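Local coordinates for protein MaoC-like dehydratase (Phytophthora Capsici, PDB 3KH8) that probably catalyses the reversible hydration of enoyl-CoA thioesters, as a carbon-oxygen lyase of the MaoC and hydratase 2 family built on hot dog folds, at residues 287-292 with 309-314; 300-305 with 319-324. All blocks are in the same frame, centred on the assembly; numbering follows the deposited sequence.

Interaction 1: residues 287-292 with 309-314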
loop_
_atom_site.group_PDB
_atom_site.type_symbol
_atom_site.label_atom_id
_atom_site.label_comp_id
_atom_site.label_asym_id
_atom_site.label_seq_id
_atom_site.Cartn_x
_atom_site.Cartn_y
_atom_site.Cartn_z
ATOM N N PRO A 287 0.880 15.102 -6.486
ATOM C CA PRO A 287 0.058 13.898 -6.597
ATOM C C PRO A 287 -1.257 14.240 -7.285
ATOM O O PRO A 287 -1.881 15.252 -6.955
ATOM C CB PRO A 287 -0.189 13.493 -5.137
ATOM C CG PRO A 287 0.846 14.208 -4.341
ATOM C CD PRO A 287 1.131 15.476 -5.083
ATOM N N GLY A 288 -1.655 13.424 -8.255
ATOM C CA GLY A 288 -2.832 13.720 -9.067
ATOM C C GLY A 288 -2.491 14.130 -10.488
ATOM O O GLY A 288 -3.333 14.047 -11.382
ATOM N N GLU A 289 -1.252 14.572 -10.699
ATOM C CA GLU A 289 -0.802 14.985 -12.022
ATOM C C GLU A 289 -0.420 13.786 -12.886
ATOM O O GLU A 289 -0.084 12.708 -12.365
ATOM C CB GLU A 289 0.359 15.983 -11.914
ATOM C CG GLU A 289 -0.049 17.310 -11.271
ATOM C CD GLU A 289 1.026 18.379 -11.356
ATOM O OE1 GLU A 289 2.207 18.091 -11.068
ATOM O OE2 GLU A 289 0.676 19.521 -11.709
ATOM N N THR A 290 -0.488 13.979 -14.203
ATOM C CA THR A 290 -0.153 12.939 -15.169
ATOM C C THR A 290 1.328 13.004 -15.534
ATOM O O THR A 290 1.823 14.049 -15.975
ATOM C CB THR A 290 -1.018 13.059 -16.448
ATOM O OG1 THR A 290 -2.404 13.040 -16.084
ATOM C CG2 THR A 290 -0.738 11.910 -17.417
ATOM N N ILE A 291 2.025 11.887 -15.341
ATOM C CA ILE A 291 3.449 11.802 -15.659
ATOM C C ILE A 291 3.656 11.136 -17.013
ATOM O O ILE A 291 3.333 9.956 -17.190
ATOM C CB ILE A 291 4.254 11.049 -14.569
ATOM C CG1 ILE A 291 4.200 11.811 -13.237
ATOM C CG2 ILE A 291 5.713 10.836 -15.025
ATOM C CD1 ILE A 291 4.835 11.064 -12.043
ATOM N N GLN A 292 4.194 11.906 -17.959
ATOM C CA GLN A 292 4.540 11.404 -19.288
ATOM C C GLN A 292 6.014 11.040 -19.327
ATOM O O GLN A 292 6.865 11.854 -18.959
ATOM C CB GLN A 292 4.287 12.469 -20.360
ATOM C CG GLN A 292 2.845 12.918 -20.520
ATOM C CD GLN A 292 2.724 14.169 -21.383
ATOM O OE1 GLN A 292 3.415 15.165 -21.160
ATOM N NE2 GLN A 292 1.840 14.123 -22.368
ATOM N N VAL A 309 5.310 16.447 -16.435
ATOM C CA VAL A 309 3.926 16.621 -15.998
ATOM C C VAL A 309 3.113 17.151 -17.174
ATOM O O VAL A 309 3.357 18.262 -17.668
ATOM C CB VAL A 309 3.801 17.545 -14.759
ATOM C CG1 VAL A 309 2.358 17.983 -14.549
ATOM C CG2 VAL A 309 4.315 16.839 -13.514
ATOM N N LYS A 310 2.164 16.333 -17.624
ATOM C CA LYS A 310 1.329 16.637 -18.791
ATOM C C LYS A 310 0.557 17.949 -18.636
ATOM O O LYS A 310 0.490 18.755 -19.570
ATOM C CB LYS A 310 0.358 15.480 -19.053
ATOM C CG LYS A 310 -0.465 15.618 -20.328
ATOM C CD LYS A 310 -1.310 14.385 -20.569
ATOM C CE LYS A 310 -2.052 14.476 -21.884
ATOM N NZ LYS A 310 -2.931 13.288 -22.065
ATOM N N GLU A 311 -0.002 18.166 -17.449
ATOM C CA GLU A 311 -0.895 19.299 -17.206
ATOM C C GLU A 311 -0.186 20.655 -17.259
ATOM O O GLU A 311 -0.822 21.677 -17.520
ATOM C CB GLU A 311 -1.635 19.134 -15.870
ATOM C CG GLU A 311 -2.686 18.008 -15.850
ATOM C CD GLU A 311 -2.106 16.624 -15.546
ATOM O OE1 GLU A 311 -0.871 16.493 -15.378
ATOM O OE2 GLU A 311 -2.897 15.658 -15.476
ATOM N N ARG A 312 1.126 20.657 -17.021
ATOM C CA ARG A 312 1.898 21.899 -16.924
ATOM C C ARG A 312 3.058 21.970 -17.913
ATOM O O ARG A 312 3.735 23.001 -18.009
ATOM C CB ARG A 312 2.421 22.091 -15.494
ATOM C CG ARG A 312 1.330 22.338 -14.455
ATOM C CD ARG A 312 1.896 22.604 -13.066
ATOM N NE ARG A 312 2.422 21.393 -12.435
ATOM C CZ ARG A 312 3.709 21.160 -12.188
ATOM N NH1 ARG A 312 4.634 22.060 -12.509
ATOM N NH2 ARG A 312 4.076 20.021 -11.611
ATOM N N GLY A 313 3.293 20.876 -18.634
ATOM C CA GLY A 313 4.427 20.765 -19.553
ATOM C C GLY A 313 5.781 20.919 -18.880
ATOM O O GLY A 313 6.757 21.303 -19.522
ATOM N N ALA A 314 5.843 20.627 -17.584
ATOM C CA ALA A 314 7.072 20.795 -16.814
ATOM C C ALA A 314 7.846 19.487 -16.701
ATOM O O ALA A 314 7.294 18.461 -16.294
ATOM C CB ALA A 314 6.759 21.343 -15.431
HETATM O O HOH W 1 -4.343 15.859 -13.155
#

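Interaction 2: residues 300-305 with 319-324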
loop_
_atom_site.group_PDB
_atom_site.type_symbol
_atom_site.label_atom_id
_atom_site.label_comp_id
_atom_site.label_asym_id
_atom_site.label_seq_id
_atom_site.Cartn_x
_atom_site.Cartn_y
_atom_site.Cartn_z
ATOM N N SER A 300 22.503 0.088 -28.856
ATOM C CA SER A 300 23.478 -0.550 -27.963
ATOM C C SER A 300 22.952 -0.721 -26.528
ATOM O O SER A 300 23.728 -0.758 -25.568
ATOM C CB SER A 300 24.817 0.203 -27.982
ATOM O OG SER A 300 25.304 0.327 -29.310
ATOM N N GLY A 301 21.631 -0.830 -26.399
ATOM C CA GLY A 301 20.983 -1.034 -25.102
ATOM C C GLY A 301 20.925 0.208 -24.234
ATOM O O GLY A 301 20.866 0.103 -23.008
ATOM N N LYS A 302 20.938 1.383 -24.862
ATOM C CA LYS A 302 20.871 2.647 -24.125
ATOM C C LYS A 302 19.661 3.477 -24.532
ATOM O O LYS A 302 19.424 3.713 -25.719
ATOM C CB LYS A 302 22.164 3.457 -24.291
ATOM C CG LYS A 302 22.260 4.675 -23.369
ATOM C CD LYS A 302 23.537 5.484 -23.585
ATOM C CE LYS A 302 23.406 6.438 -24.771
ATOM N NZ LYS A 302 24.528 7.413 -24.808
ATOM N N VAL A 303 18.898 3.915 -23.531
ATOM C CA VAL A 303 17.722 4.750 -23.755
ATOM C C VAL A 303 17.818 6.030 -22.940
ATOM O O VAL A 303 18.040 5.997 -21.722
ATOM C CB VAL A 303 16.402 4.006 -23.408
ATOM C CG1 VAL A 303 15.180 4.898 -23.658
ATOM C CG2 VAL A 303 16.288 2.723 -24.205
ATOM N N LEU A 304 17.658 7.159 -23.620
ATOM C CA LEU A 304 17.592 8.441 -22.943
ATOM C C LEU A 304 16.127 8.801 -22.733
ATOM O O LEU A 304 15.264 8.409 -23.528
ATOM C CB LEU A 304 18.357 9.522 -23.721
ATOM C CG LEU A 304 19.839 9.220 -24.010
ATOM C CD1 LEU A 304 20.521 10.396 -24.690
ATOM C CD2 LEU A 304 20.620 8.817 -22.748
ATOM N N PHE A 305 15.839 9.510 -21.646
ATOM C CA PHE A 305 14.449 9.786 -21.295
ATOM C C PHE A 305 14.240 10.995 -20.399
ATOM O O PHE A 305 15.170 11.472 -19.740
ATOM C CB PHE A 305 13.786 8.546 -20.678
ATOM C CG PHE A 305 14.284 8.206 -19.303
ATOM C CD1 PHE A 305 15.409 7.407 -19.136
ATOM C CD2 PHE A 305 13.620 8.680 -18.173
ATOM C CE1 PHE A 305 15.868 7.084 -17.865
ATOM C CE2 PHE A 305 14.074 8.368 -16.894
ATOM C CZ PHE A 305 15.195 7.563 -16.740
ATOM N N GLY A 319 17.516 14.416 -17.865
ATOM C CA GLY A 319 18.815 13.779 -18.088
ATOM C C GLY A 319 18.821 12.286 -17.809
ATOM O O GLY A 319 19.801 11.746 -17.297
ATOM N N GLY A 320 17.726 11.618 -18.156
ATOM C CA GLY A 320 17.574 10.199 -17.875
ATOM C C GLY A 320 18.366 9.313 -18.814
ATOM O O GLY A 320 18.302 9.477 -20.034
ATOM N N GLU A 321 19.124 8.385 -18.235
ATOM C CA GLU A 321 19.838 7.371 -19.004
ATOM C C GLU A 321 19.509 5.982 -18.466
ATOM O O GLU A 321 19.747 5.684 -17.295
ATOM C CB GLU A 321 21.348 7.611 -18.972
ATOM C CG GLU A 321 22.154 6.546 -19.705
ATOM C CD GLU A 321 23.642 6.703 -19.494
ATOM O OE1 GLU A 321 24.253 7.550 -20.173
ATOM O OE2 GLU A 321 24.197 5.975 -18.643
ATOM N N PHE A 322 18.955 5.143 -19.333
ATOM C CA PHE A 322 18.557 3.787 -18.978
ATOM C C PHE A 322 19.383 2.796 -19.789
ATOM O O PHE A 322 19.505 2.937 -21.005
ATOM C CB PHE A 322 17.064 3.601 -19.261
ATOM C CG PHE A 322 16.548 2.206 -19.005
ATOM C CD1 PHE A 322 15.961 1.473 -20.033
ATOM C CD2 PHE A 322 16.621 1.638 -17.736
ATOM C CE1 PHE A 322 15.470 0.188 -19.807
ATOM C CE2 PHE A 322 16.136 0.358 -17.500
ATOM C CZ PHE A 322 15.555 -0.369 -18.536
ATOM N N VAL A 323 19.957 1.807 -19.110
ATOM C CA VAL A 323 20.706 0.750 -19.786
ATOM C C VAL A 323 20.025 -0.597 -19.555
ATOM O O VAL A 323 19.733 -0.972 -18.416
ATOM C CB VAL A 323 22.201 0.714 -19.350
ATOM C CG1 VAL A 323 22.955 -0.417 -20.057
ATOM C CG2 VAL A 323 22.875 2.058 -19.628
ATOM N N TYR A 324 19.761 -1.305 -20.649
ATOM C CA TYR A 324 19.132 -2.615 -20.591
ATOM C C TYR A 324 19.865 -3.620 -21.483
ATOM O O TYR A 324 20.615 -3.231 -22.385
ATOM C CB TYR A 324 17.647 -2.518 -20.975
ATOM C CG TYR A 324 17.391 -2.249 -22.442
ATOM C CD1 TYR A 324 17.553 -0.971 -22.979
ATOM C CD2 TYR A 324 16.982 -3.274 -23.295
ATOM C CE1 TYR A 324 17.321 -0.724 -24.327
ATOM C CE2 TYR A 324 16.747 -3.037 -24.645
ATOM C CZ TYR A 324 16.919 -1.761 -25.152
ATOM O OH TYR A 324 16.691 -1.521 -26.484
HETATM O O HOH W 2 19.074 -0.715 -27.870
HETATM O O HOH W 3 24.039 9.144 -22.457
#

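Interaction 1: residues 287-292 with 309-314
Glu289 and Arg312 form a two-pronged salt bridge where the turn of a beta hairpin, strands 302-309 and 314-324 of the hot dog fold, meets the start of strand 290-297. Arg312 presents its NE/NH2 edge to the carboxylate, one nitrogen to each oxygen: Arg312 NE reaches Glu289 OE2 at 2.7 Å, and Arg312 NH2 reaches Glu289 OE1 at 2.7 Å. Both bonds are almost straight, both use syn lone pairs, and the two flat groups lie only 11° apart. Beside this pair, the Glu311 carboxylate takes hold of Thr290 through both oxygens. Glu311 OE1 accepts the backbone N-H of Thr290 at 2.8 Å, while Thr290 OG1 donates to Glu311 OE2 at 2.7 Å from the syn side, 23° out of the carboxylate plane. The bend at chi2 (84°) turns the Glu311 carboxylate to the backbone N and OG1 of Thr290. Lys310 N closes the backbone link to Thr290 O, just beyond which Ile291 and Val309 make a non-hydrogen-bonded antiparallel pair. The extended Lys310 chain runs alongside Thr290 and across the Gln292 amide, with Gln292 NE2 3.4 Å from Lys310 CG, before its NZ pairs with Glu212. The turn contains a G1 beta bulge, Gly313 and Ala314 together opposite Val309, with Val309 N bonded to Ala314 O. Further out, Phe286 N donates to Glu289 OE1 and Pro284 O accepts from Arg312 NH2, which helps fix the bridge in place. A water also bridges the two segments, donating to Glu311 OE2 and to Gly288 O, 2.7 Å from each.

Interaction 2: residues 300-305 with 319-324
Strands 302-305 and 320-324 run antiparallel at 156°, their axes 4.6 Å apart, with Val303-Phe322 and Phe305-Gly320 as hydrogen-bonded pairs. Val303 N gives a nearly straight bond to Phe322 O at 2.8 Å, in the carbonyl plane. Phe305 N approaches Gly320 O at 2.9 Å from above the plane of the Gly320 carbonyl. The Phe305 ring lies over Gly320, whose CA sits 3.7 Å from the ring centroid in a CH-pi contact; with CG placed between the backbone N and the carbonyl carbon (chi1 71°), the ring swings across to the partner strand. Tyr324 does the same in the other direction: its ring face covers Gly301 CA, its CE1 touches Val303 CG2 at 3.6 Å, and its OH bonds to Gln297. Val303 and Phe305 also pack on helix 251-266, the central helix of the hot dog. On the opposite face of the sheet, Leu304 CD2 rests on Glu321 CB, 4.0 Å away. A water links Lys302 NZ to Glu321 OE1, which also has a salt bridge to Arg278. The aromatic-on-glycine contacts therefore fall on the apolar helix side, while the charged groups keep to the other face.

How the interactions relate
The two contacts lie about 22 Å apart, centre to centre, in the same antiparallel sheet of the MaoC-like half of the chain. Their segments alternate along the sequence: 287-292, 300-305, 309-314, then 319-324. Strand 290-297 leads into strand 302-309, which turns at 309-314 into strand 314-324, so three successive strands form a meander. Interaction 1 ties the far turn of the second hairpin to the beginning of the first strand, and interaction 2 zips the two arms of that hairpin together nearer its open end. Both reach helix 251-266, through Ile291 in one and Val303 and Phe305 in the other, and thus help wrap the sheet around that helix.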